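Local coordinates for protein thiosulfate reductase (Thermus thermophilus, PDB 2VPZ) that probably carries out molybdenum-dependent redox chemistry on thiosulfate or polysulfide, holding two molybdopterin guanine dinucleotides and a [4Fe-4S] cluster, at residues A[123-128]-A[526-531]; A[299-304]-A[310-315]; A[517-522]-A[535-540]. All blocks are in the same frame, centred on the assembly; numbering follows the deposited sequence.

Contact 1 of 3, residues A[123-128]-A[526-531]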
loop_
_atom_site.group_PDB
_atom_site.type_symbol
_atom_site.label_atom_id
_atom_site.label_comp_id
_atom_site.label_asym_id
_atom_site.label_seq_id
_atom_site.Cartn_x
_atom_site.Cartn_y
_atom_site.Cartn_z
ATOM N N HIS A 123 -15.596 10.698 -67.646
ATOM C CA HIS A 123 -14.163 10.565 -67.880
ATOM C C HIS A 123 -13.662 9.163 -67.449
ATOM O O HIS A 123 -12.844 8.558 -68.153
ATOM C CB HIS A 123 -13.385 11.700 -67.158
ATOM C CG HIS A 123 -11.926 11.770 -67.457
ATOM N ND1 HIS A 123 -10.993 11.092 -66.739
ATOM C CD2 HIS A 123 -11.249 12.421 -68.412
ATOM C CE1 HIS A 123 -9.796 11.307 -67.242
ATOM N NE2 HIS A 123 -9.925 12.117 -68.267
ATOM N N ILE A 124 -14.143 8.630 -66.326
ATOM C CA ILE A 124 -13.737 7.288 -65.869
ATOM C C ILE A 124 -14.297 6.170 -66.797
ATOM O O ILE A 124 -13.522 5.348 -67.288
ATOM C CB ILE A 124 -14.125 7.041 -64.332
ATOM C CG1 ILE A 124 -13.255 7.897 -63.417
ATOM C CG2 ILE A 124 -13.955 5.538 -63.988
ATOM C CD1 ILE A 124 -13.953 8.406 -62.133
ATOM N N ALA A 125 -15.609 6.139 -67.067
ATOM C CA ALA A 125 -16.199 5.139 -67.991
ATOM C C ALA A 125 -15.555 5.175 -69.414
ATOM O O ALA A 125 -15.230 4.123 -69.987
ATOM C CB ALA A 125 -17.746 5.315 -68.103
ATOM N N LYS A 126 -15.374 6.362 -69.982
ATOM C CA LYS A 126 -14.743 6.507 -71.305
ATOM C C LYS A 126 -13.368 5.769 -71.330
ATOM O O LYS A 126 -13.111 4.940 -72.218
ATOM C CB LYS A 126 -14.566 8.000 -71.664
ATOM C CG LYS A 126 -14.571 8.351 -73.166
ATOM C CD LYS A 126 -13.160 8.642 -73.699
ATOM C CE LYS A 126 -13.159 9.713 -74.807
ATOM N NZ LYS A 126 -12.002 10.670 -74.693
ATOM N N LYS A 127 -12.522 6.057 -70.335
ATOM C CA LYS A 127 -11.177 5.463 -70.149
ATOM C C LYS A 127 -11.214 3.947 -69.882
ATOM O O LYS A 127 -10.388 3.183 -70.415
ATOM C CB LYS A 127 -10.419 6.158 -68.998
ATOM C CG LYS A 127 -9.544 7.353 -69.399
ATOM C CD LYS A 127 -8.207 6.884 -69.991
ATOM C CE LYS A 127 -7.598 7.929 -70.937
ATOM N NZ LYS A 127 -7.362 9.265 -70.282
ATOM N N MET A 128 -12.164 3.520 -69.050
ATOM C CA MET A 128 -12.347 2.112 -68.695
ATOM C C MET A 128 -12.743 1.268 -69.917
ATOM O O MET A 128 -12.301 0.117 -70.062
ATOM C CB MET A 128 -13.428 1.944 -67.593
ATOM C CG MET A 128 -13.099 2.501 -66.201
ATOM S SD MET A 128 -14.251 1.948 -64.894
ATOM C CE MET A 128 -13.861 0.169 -64.800
ATOM N N GLY A 526 -21.924 2.028 -62.857
ATOM C CA GLY A 526 -22.592 0.833 -63.345
ATOM C C GLY A 526 -23.571 1.036 -64.491
ATOM O O GLY A 526 -23.699 0.183 -65.379
ATOM N N LEU A 527 -24.271 2.166 -64.472
ATOM C CA LEU A 527 -25.198 2.551 -65.535
ATOM C C LEU A 527 -24.360 2.984 -66.792
ATOM O O LEU A 527 -24.699 2.605 -67.920
ATOM C CB LEU A 527 -26.200 3.654 -65.059
ATOM C CG LEU A 527 -27.139 3.355 -63.859
ATOM C CD1 LEU A 527 -28.307 4.375 -63.785
ATOM C CD2 LEU A 527 -27.696 1.913 -63.953
ATOM N N ARG A 528 -23.273 3.717 -66.587
ATOM C CA ARG A 528 -22.333 4.138 -67.652
ATOM C C ARG A 528 -21.488 2.988 -68.398
ATOM O O ARG A 528 -20.945 3.293 -69.464
ATOM C CB ARG A 528 -21.364 5.248 -67.101
ATOM C CG ARG A 528 -21.839 6.733 -67.093
ATOM C CD ARG A 528 -21.215 7.507 -65.915
ATOM N NE ARG A 528 -22.201 8.236 -65.115
ATOM C CZ ARG A 528 -22.508 9.516 -65.272
ATOM N NH1 ARG A 528 -21.896 10.222 -66.203
ATOM N NH2 ARG A 528 -23.429 10.093 -64.503
ATOM N N LEU A 529 -21.388 1.742 -67.889
ATOM C CA LEU A 529 -20.612 0.569 -68.481
ATOM C C LEU A 529 -21.465 -0.729 -68.899
ATOM O O LEU A 529 -20.916 -1.864 -68.983
ATOM C CB LEU A 529 -19.412 0.146 -67.534
ATOM C CG LEU A 529 -18.770 1.140 -66.530
ATOM C CD1 LEU A 529 -18.030 0.399 -65.380
ATOM C CD2 LEU A 529 -17.818 2.123 -67.240
ATOM N N GLY A 530 -22.773 -0.529 -69.129
ATOM C CA GLY A 530 -23.795 -1.519 -69.489
ATOM C C GLY A 530 -24.340 -2.471 -68.420
ATOM O O GLY A 530 -24.820 -3.581 -68.711
ATOM N N LEU A 531 -24.307 -2.054 -67.161
ATOM C CA LEU A 531 -24.718 -2.920 -66.037
ATOM C C LEU A 531 -26.011 -2.586 -65.294
ATOM O O LEU A 531 -26.144 -2.859 -64.117
ATOM C CB LEU A 531 -23.538 -3.065 -65.047
ATOM C CG LEU A 531 -22.100 -3.036 -65.611
ATOM C CD1 LEU A 531 -21.077 -2.709 -64.496
ATOM C CD2 LEU A 531 -21.765 -4.362 -66.314
#

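Contact 2 of 3, residues A[299-304]-A[310-315]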
loop_
_atom_site.group_PDB
_atom_site.type_symbol
_atom_site.label_atom_id
_atom_site.label_comp_id
_atom_site.label_asym_id
_atom_site.label_seq_id
_atom_site.Cartn_x
_atom_site.Cartn_y
_atom_site.Cartn_z
ATOM N N GLU A 299 13.388 -30.336 -24.856
ATOM C CA GLU A 299 14.837 -30.031 -24.890
ATOM C C GLU A 299 15.251 -29.591 -26.322
ATOM O O GLU A 299 16.121 -28.729 -26.481
ATOM C CB GLU A 299 15.731 -31.186 -24.374
ATOM C CG GLU A 299 15.047 -32.341 -23.595
ATOM C CD GLU A 299 14.536 -31.969 -22.189
ATOM O OE1 GLU A 299 15.326 -31.447 -21.364
ATOM O OE2 GLU A 299 13.347 -32.230 -21.918
ATOM N N TRP A 300 14.639 -30.169 -27.354
ATOM C CA TRP A 300 14.904 -29.744 -28.751
ATOM C C TRP A 300 14.377 -28.274 -28.932
ATOM O O TRP A 300 15.048 -27.442 -29.559
ATOM C CB TRP A 300 14.193 -30.683 -29.751
ATOM C CG TRP A 300 14.050 -30.117 -31.180
ATOM C CD1 TRP A 300 14.980 -30.156 -32.184
ATOM C CD2 TRP A 300 12.904 -29.423 -31.729
ATOM N NE1 TRP A 300 14.483 -29.539 -33.314
ATOM C CE2 TRP A 300 13.213 -29.087 -33.067
ATOM C CE3 TRP A 300 11.642 -29.070 -31.219
ATOM C CZ2 TRP A 300 12.306 -28.388 -33.911
ATOM C CZ3 TRP A 300 10.729 -28.371 -32.057
ATOM C CH2 TRP A 300 11.076 -28.050 -33.390
ATOM N N ALA A 301 13.198 -27.972 -28.366
ATOM C CA ALA A 301 12.541 -26.645 -28.415
ATOM C C ALA A 301 13.304 -25.520 -27.697
ATOM O O ALA A 301 13.509 -24.442 -28.250
ATOM C CB ALA A 301 11.085 -26.730 -27.838
ATOM N N GLU A 302 13.722 -25.776 -26.468
ATOM C CA GLU A 302 14.470 -24.811 -25.643
ATOM C C GLU A 302 15.753 -24.234 -26.288
ATOM O O GLU A 302 16.244 -23.146 -25.951
ATOM C CB GLU A 302 14.852 -25.467 -24.301
ATOM C CG GLU A 302 16.286 -25.202 -23.841
ATOM C CD GLU A 302 16.514 -25.485 -22.360
ATOM O OE1 GLU A 302 16.953 -24.552 -21.658
ATOM O OE2 GLU A 302 16.258 -26.627 -21.914
ATOM N N LYS A 303 16.275 -25.011 -27.216
ATOM C CA LYS A 303 17.501 -24.768 -27.956
ATOM C C LYS A 303 17.318 -23.665 -29.023
ATOM O O LYS A 303 18.205 -22.826 -29.232
ATOM C CB LYS A 303 17.904 -26.131 -28.529
ATOM C CG LYS A 303 19.242 -26.314 -29.188
ATOM C CD LYS A 303 19.201 -27.603 -30.050
ATOM C CE LYS A 303 20.151 -27.539 -31.262
ATOM N NZ LYS A 303 21.440 -26.837 -30.939
ATOM N N HIS A 304 16.159 -23.666 -29.675
ATOM C CA HIS A 304 15.808 -22.681 -30.710
ATOM C C HIS A 304 14.934 -21.520 -30.153
ATOM O O HIS A 304 15.080 -20.358 -30.524
ATOM C CB HIS A 304 14.999 -23.332 -31.885
ATOM C CG HIS A 304 15.632 -24.524 -32.544
ATOM N ND1 HIS A 304 16.725 -24.438 -33.364
ATOM C CD2 HIS A 304 15.297 -25.826 -32.522
ATOM C CE1 HIS A 304 17.045 -25.632 -33.816
ATOM N NE2 HIS A 304 16.190 -26.494 -33.317
ATOM N N GLN A 310 11.694 -26.849 -18.675
ATOM C CA GLN A 310 10.750 -27.056 -17.540
ATOM C C GLN A 310 9.491 -26.197 -17.782
ATOM O O GLN A 310 8.344 -26.688 -17.688
ATOM C CB GLN A 310 11.399 -26.723 -16.177
ATOM C CG GLN A 310 10.492 -26.916 -14.912
ATOM C CD GLN A 310 10.087 -28.378 -14.600
ATOM O OE1 GLN A 310 9.468 -29.063 -15.431
ATOM N NE2 GLN A 310 10.428 -28.850 -13.390
ATOM N N VAL A 311 9.714 -24.925 -18.106
ATOM C CA VAL A 311 8.641 -23.996 -18.446
ATOM C C VAL A 311 7.818 -24.577 -19.629
ATOM O O VAL A 311 6.595 -24.619 -19.537
ATOM C CB VAL A 311 9.214 -22.585 -18.807
ATOM C CG1 VAL A 311 8.087 -21.646 -19.307
ATOM C CG2 VAL A 311 9.912 -21.992 -17.586
ATOM N N ILE A 312 8.443 -25.061 -20.709
ATOM C CA ILE A 312 7.660 -25.633 -21.834
ATOM C C ILE A 312 6.713 -26.791 -21.412
ATOM O O ILE A 312 5.557 -26.869 -21.855
ATOM C CB ILE A 312 8.580 -26.080 -23.025
ATOM C CG1 ILE A 312 9.385 -24.863 -23.516
ATOM C CG2 ILE A 312 7.715 -26.779 -24.120
ATOM C CD1 ILE A 312 10.325 -25.052 -24.711
ATOM N N ARG A 313 7.221 -27.658 -20.542
ATOM C CA ARG A 313 6.498 -28.785 -19.936
ATOM C C ARG A 313 5.343 -28.349 -19.017
ATOM O O ARG A 313 4.199 -28.805 -19.171
ATOM C CB ARG A 313 7.438 -29.657 -19.115
ATOM C CG ARG A 313 7.837 -30.875 -19.843
ATOM C CD ARG A 313 8.546 -31.914 -19.032
ATOM N NE ARG A 313 9.367 -32.603 -19.998
ATOM C CZ ARG A 313 10.634 -32.319 -20.239
ATOM N NH1 ARG A 313 11.246 -31.371 -19.544
ATOM N NH2 ARG A 313 11.253 -32.919 -21.247
ATOM N N GLU A 314 5.668 -27.505 -18.041
ATOM C CA GLU A 314 4.702 -26.948 -17.082
ATOM C C GLU A 314 3.522 -26.270 -17.807
ATOM O O GLU A 314 2.361 -26.500 -17.449
ATOM C CB GLU A 314 5.381 -25.941 -16.137
ATOM C CG GLU A 314 5.871 -26.494 -14.790
ATOM C CD GLU A 314 6.842 -25.557 -14.020
ATOM O OE1 GLU A 314 6.619 -24.317 -13.980
ATOM O OE2 GLU A 314 7.820 -26.089 -13.442
ATOM N N VAL A 315 3.790 -25.440 -18.810
ATOM C CA VAL A 315 2.688 -24.807 -19.532
ATOM C C VAL A 315 1.756 -25.837 -20.211
ATOM O O VAL A 315 0.543 -25.686 -20.119
ATOM C CB VAL A 315 3.196 -23.718 -20.556
ATOM C CG1 VAL A 315 2.015 -23.164 -21.413
ATOM C CG2 VAL A 315 3.860 -22.584 -19.782
#

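Contact 3 of 3, residues A[517-522]-A[535-540]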
loop_
_atom_site.group_PDB
_atom_site.type_symbol
_atom_site.label_atom_id
_atom_site.label_comp_id
_atom_site.label_asym_id
_atom_site.label_seq_id
_atom_site.Cartn_x
_atom_site.Cartn_y
_atom_site.Cartn_z
ATOM N N PRO A 517 -22.335 9.203 -51.387
ATOM C CA PRO A 517 -22.176 7.860 -50.780
ATOM C C PRO A 517 -21.601 6.842 -51.811
ATOM O O PRO A 517 -21.773 7.025 -53.021
ATOM C CB PRO A 517 -23.586 7.476 -50.311
ATOM C CG PRO A 517 -24.539 8.419 -51.031
ATOM C CD PRO A 517 -23.732 9.666 -51.371
ATOM N N GLY A 518 -20.931 5.785 -51.359
ATOM C CA GLY A 518 -20.384 4.783 -52.273
ATOM C C GLY A 518 -21.404 3.954 -53.052
ATOM O O GLY A 518 -21.126 3.516 -54.181
ATOM N N TRP A 519 -22.581 3.702 -52.482
ATOM C CA TRP A 519 -23.623 2.941 -53.191
ATOM C C TRP A 519 -24.018 3.733 -54.458
ATOM O O TRP A 519 -24.190 3.157 -55.543
ATOM C CB TRP A 519 -24.890 2.665 -52.320
ATOM C CG TRP A 519 -25.728 3.894 -51.898
ATOM C CD1 TRP A 519 -25.742 4.504 -50.663
ATOM C CD2 TRP A 519 -26.671 4.650 -52.715
ATOM N NE1 TRP A 519 -26.618 5.571 -50.670
ATOM C CE2 TRP A 519 -27.196 5.688 -51.907
ATOM C CE3 TRP A 519 -27.122 4.545 -54.047
ATOM C CZ2 TRP A 519 -28.153 6.629 -52.389
ATOM C CZ3 TRP A 519 -28.086 5.484 -54.535
ATOM C CH2 TRP A 519 -28.580 6.504 -53.695
ATOM N N TRP A 520 -24.116 5.059 -54.313
ATOM C CA TRP A 520 -24.461 6.002 -55.392
ATOM C C TRP A 520 -23.353 6.110 -56.464
ATOM O O TRP A 520 -23.650 6.142 -57.658
ATOM C CB TRP A 520 -24.766 7.406 -54.835
ATOM C CG TRP A 520 -25.303 8.438 -55.869
ATOM C CD1 TRP A 520 -26.622 8.708 -56.154
ATOM C CD2 TRP A 520 -24.529 9.309 -56.734
ATOM N NE1 TRP A 520 -26.707 9.680 -57.125
ATOM C CE2 TRP A 520 -25.448 10.069 -57.498
ATOM C CE3 TRP A 520 -23.150 9.520 -56.929
ATOM C CZ2 TRP A 520 -25.033 11.034 -58.459
ATOM C CZ3 TRP A 520 -22.727 10.487 -57.888
ATOM C CH2 TRP A 520 -23.680 11.229 -58.634
ATOM N N ILE A 521 -22.095 6.179 -56.032
ATOM C CA ILE A 521 -20.947 6.258 -56.950
ATOM C C ILE A 521 -20.856 4.952 -57.808
ATOM O O ILE A 521 -20.629 5.022 -59.024
ATOM C CB ILE A 521 -19.578 6.525 -56.160
ATOM C CG1 ILE A 521 -19.542 7.950 -55.585
ATOM C CG2 ILE A 521 -18.362 6.286 -57.079
ATOM C CD1 ILE A 521 -18.491 8.189 -54.469
ATOM N N ALA A 522 -21.068 3.793 -57.184
ATOM C CA ALA A 522 -21.044 2.479 -57.856
ATOM C C ALA A 522 -22.183 2.369 -58.913
ATOM O O ALA A 522 -21.929 2.096 -60.102
ATOM C CB ALA A 522 -21.139 1.311 -56.806
ATOM N N PHE A 535 -27.985 -2.990 -60.516
ATOM C CA PHE A 535 -28.318 -1.577 -60.169
ATOM C C PHE A 535 -29.697 -1.080 -60.567
ATOM O O PHE A 535 -29.948 0.136 -60.454
ATOM C CB PHE A 535 -27.276 -0.648 -60.750
ATOM C CG PHE A 535 -25.938 -0.874 -60.301
ATOM C CD1 PHE A 535 -24.982 -1.435 -61.122
ATOM C CD2 PHE A 535 -25.633 -0.656 -58.952
ATOM C CE1 PHE A 535 -23.751 -1.805 -60.637
ATOM C CE2 PHE A 535 -24.395 -1.001 -58.425
ATOM C CZ PHE A 535 -23.445 -1.594 -59.274
ATOM N N PRO A 536 -30.635 -2.011 -60.904
ATOM C CA PRO A 536 -31.984 -1.594 -61.286
ATOM C C PRO A 536 -32.674 -0.630 -60.302
ATOM O O PRO A 536 -33.147 0.434 -60.704
ATOM C CB PRO A 536 -32.717 -2.914 -61.448
ATOM C CG PRO A 536 -32.213 -3.673 -60.274
ATOM C CD PRO A 536 -30.690 -3.327 -60.262
ATOM N N TRP A 537 -32.745 -1.019 -59.032
ATOM C CA TRP A 537 -33.337 -0.181 -57.947
ATOM C C TRP A 537 -32.908 1.300 -58.094
ATOM O O TRP A 537 -31.730 1.563 -58.325
ATOM C CB TRP A 537 -32.919 -0.679 -56.537
ATOM C CG TRP A 537 -31.452 -1.075 -56.422
ATOM C CD1 TRP A 537 -30.910 -2.289 -56.730
ATOM C CD2 TRP A 537 -30.337 -0.250 -55.989
ATOM N NE1 TRP A 537 -29.557 -2.276 -56.524
ATOM C CE2 TRP A 537 -29.173 -1.045 -56.070
ATOM C CE3 TRP A 537 -30.210 1.080 -55.540
ATOM C CZ2 TRP A 537 -27.884 -0.561 -55.721
ATOM C CZ3 TRP A 537 -28.923 1.576 -55.188
ATOM C CH2 TRP A 537 -27.788 0.747 -55.286
ATOM N N LYS A 538 -33.834 2.257 -57.952
ATOM C CA LYS A 538 -33.531 3.708 -58.094
ATOM C C LYS A 538 -33.013 4.398 -56.841
ATOM O O LYS A 538 -32.687 5.582 -56.851
ATOM C CB LYS A 538 -34.750 4.504 -58.572
ATOM C CG LYS A 538 -34.671 5.019 -60.003
ATOM C CD LYS A 538 -35.582 4.196 -60.921
ATOM C CE LYS A 538 -35.241 2.698 -60.891
ATOM N NZ LYS A 538 -34.800 2.193 -62.235
ATOM N N THR A 539 -32.964 3.672 -55.741
ATOM C CA THR A 539 -32.500 4.289 -54.526
ATOM C C THR A 539 -32.111 3.241 -53.437
ATOM O O THR A 539 -32.614 2.114 -53.476
ATOM C CB THR A 539 -33.612 5.330 -54.050
ATOM O OG1 THR A 539 -33.077 6.653 -54.043
ATOM C CG2 THR A 539 -34.180 4.968 -52.688
ATOM N N ILE A 540 -31.189 3.566 -52.529
ATOM C CA ILE A 540 -30.773 2.622 -51.471
ATOM C C ILE A 540 -31.915 2.212 -50.493
ATOM O O ILE A 540 -31.928 1.066 -50.043
ATOM C CB ILE A 540 -29.518 3.125 -50.614
ATOM C CG1 ILE A 540 -29.445 4.632 -50.609
ATOM C CG2 ILE A 540 -28.211 2.462 -51.100
ATOM C CD1 ILE A 540 -30.344 5.347 -49.618
#

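Contact 1 of 3, residues A[123-128]-A[526-531]
Ala125 and Leu529 carry this contact. The methyl branch CD2 of Leu529 lies 3.3 Å from Ala125 CB, a tight fit, and 3.5 Å from Ala125 CA, which brings the leucine against the backbone of helix 117-134. Alanine suits the place because its side chain ends at CB, and here the two segments come within 6.2 Å between Ala125 CA and Arg528 CA. The other branch, CD1, meets Met128 SD at 4.1 Å; one turn further along the helix, the thioether chain crosses the leucine at about a right angle. Met128 CG stands beside the backbone N (chi1 -67°) and chi2 is extended, bringing SD to the leucine; a long unbranched chain suits this. Arg528 joins with its base alone: its CB is 3.8 Å from Ala125 CB, and the chain then bends at chi2 and chi3, carrying the guanidinium off to salt bridges with Asp122 and Glu524. Aliphatic stem and charged head thus serve different partners, and the Asp122 bridge ties helix 117-134 to helix 518-528 a second time. Leu529 itself is held by the turn that follows, where the backbone bond from Leu531 N to Gly526 O (2.9 Å) spans Gly530, whose positive phi suits glycine. Behind this packing, Ile124 and Met128 rest on Phe436 of strand 435-438, so helix 117-134 lies between the five-stranded parallel sheet and the C-terminal end of helix 518-528.

Contact 2 of 3, residues A[299-304]-A[310-315]
Ile312 faces Ala301 across two consecutive helices, and its side chain can be followed outward. CB points toward segment 299-304; CG1, placed beside the backbone N and anti to the carbonyl carbon (chi1 -58°), extends the reach without itself touching that segment; CD1, carried straight on by an extended chi2, arrives 3.6 Å from Ala301 CB and 3.9 Å from Glu302 N. The extended CG1-CD1 branch spans the separation of the short helix axes, 9.7 Å at closest approach, while the small alanine lets it approach the helix surface. The flank of this apolar pair is polar. Arg313 runs extended from CG to NE and delivers its guanidinium to Glu299, whose chain bends at chi2 to meet it. Glu299 OE2 lies at the guanidinium edge, near its plane, and the carboxylate is turned by 21° from that plane. The N-H of NH2 points almost straight at OE2 in this salt bridge, but the modelled distance is shorter than such bonds normally are, so the exact spacing is doubtful. Opposite charges suit this more exposed margin. The two helices run at 121° to each other, joined by a three-residue link. Helix 257-270 backs both, with Ala263 against Ala301 and Leu260 against Ile312, while Val311 and Val315 pack on strand 248-250, an outermost strand of the four-stranded parallel sheet.

Contact 3 of 3, residues A[517-522]-A[535-540]
An aromatic cluster gathers where the loop before helix 540-551 folds back on the start of helix 518-528, with the Trp519 indole turned toward both Ile540 and Trp537. Its CG sits between the backbone N and the carbonyl carbon (chi1 66°), which turns the indole toward the loop. Ile540 lies over one face of that indole, CG2 above the five-membered ring and CG1 toward the six-membered one; the carbons are modelled closer than they can sit, so the spacing is doubtful. Trp520 CB covers the opposite face, 3.7 Å above the ring plane. Trp537 meets Trp519 obliquely, its CZ3 coming 3.7 Å from Trp519 CE3, an atom that lies in the plane of the Trp537 ring, at its edge. A broad flat residue suits this place because its indole is wide enough to reach both Ile540 and Trp537 from one position. Were Trp519 an alanine, a gap would probably open beside Ile540 and the Trp537 edge would lose its neighbour. In the fold, the loop doubles back along its preceding helix: Trp537 O accepts a bond from Arg523 NE, and edge-to-face contacts with Tyr374 and Tyr543 further fix the Trp537 ring. At the far end Phe535 approaches the backbone of Ala522, whose O stands 4.1 Å from Phe535 CZ over the ring face. The small Ala522 side chain allows this, its CB 4.3 Å from Phe535 CE2, while Leu156 of helix 149-160 touches both residues.

Overall arrangement
Contacts 1 and 3 are neighbours, their centres about 15 Å apart, and both use helix 518-528: contact 3 holds its beginning and contact 1 its end. They touch through Phe535, whose CE1 lies 4.0 Å from Gly526 CA and whose CB lies 4.1 Å from Leu527 CD2. Contact 2 lies on the opposite side of the chain's centre, about 61 Å from contact 1 and 58 Å from contact 3 between centres, although in sequence it falls within the span closed by contact 1. All three are structural packing away from the annotated sites; the side chain of Ala522 is about 11 Å, and that of Ile312 about 13 Å, from a bound guanine dinucleotide cofactor.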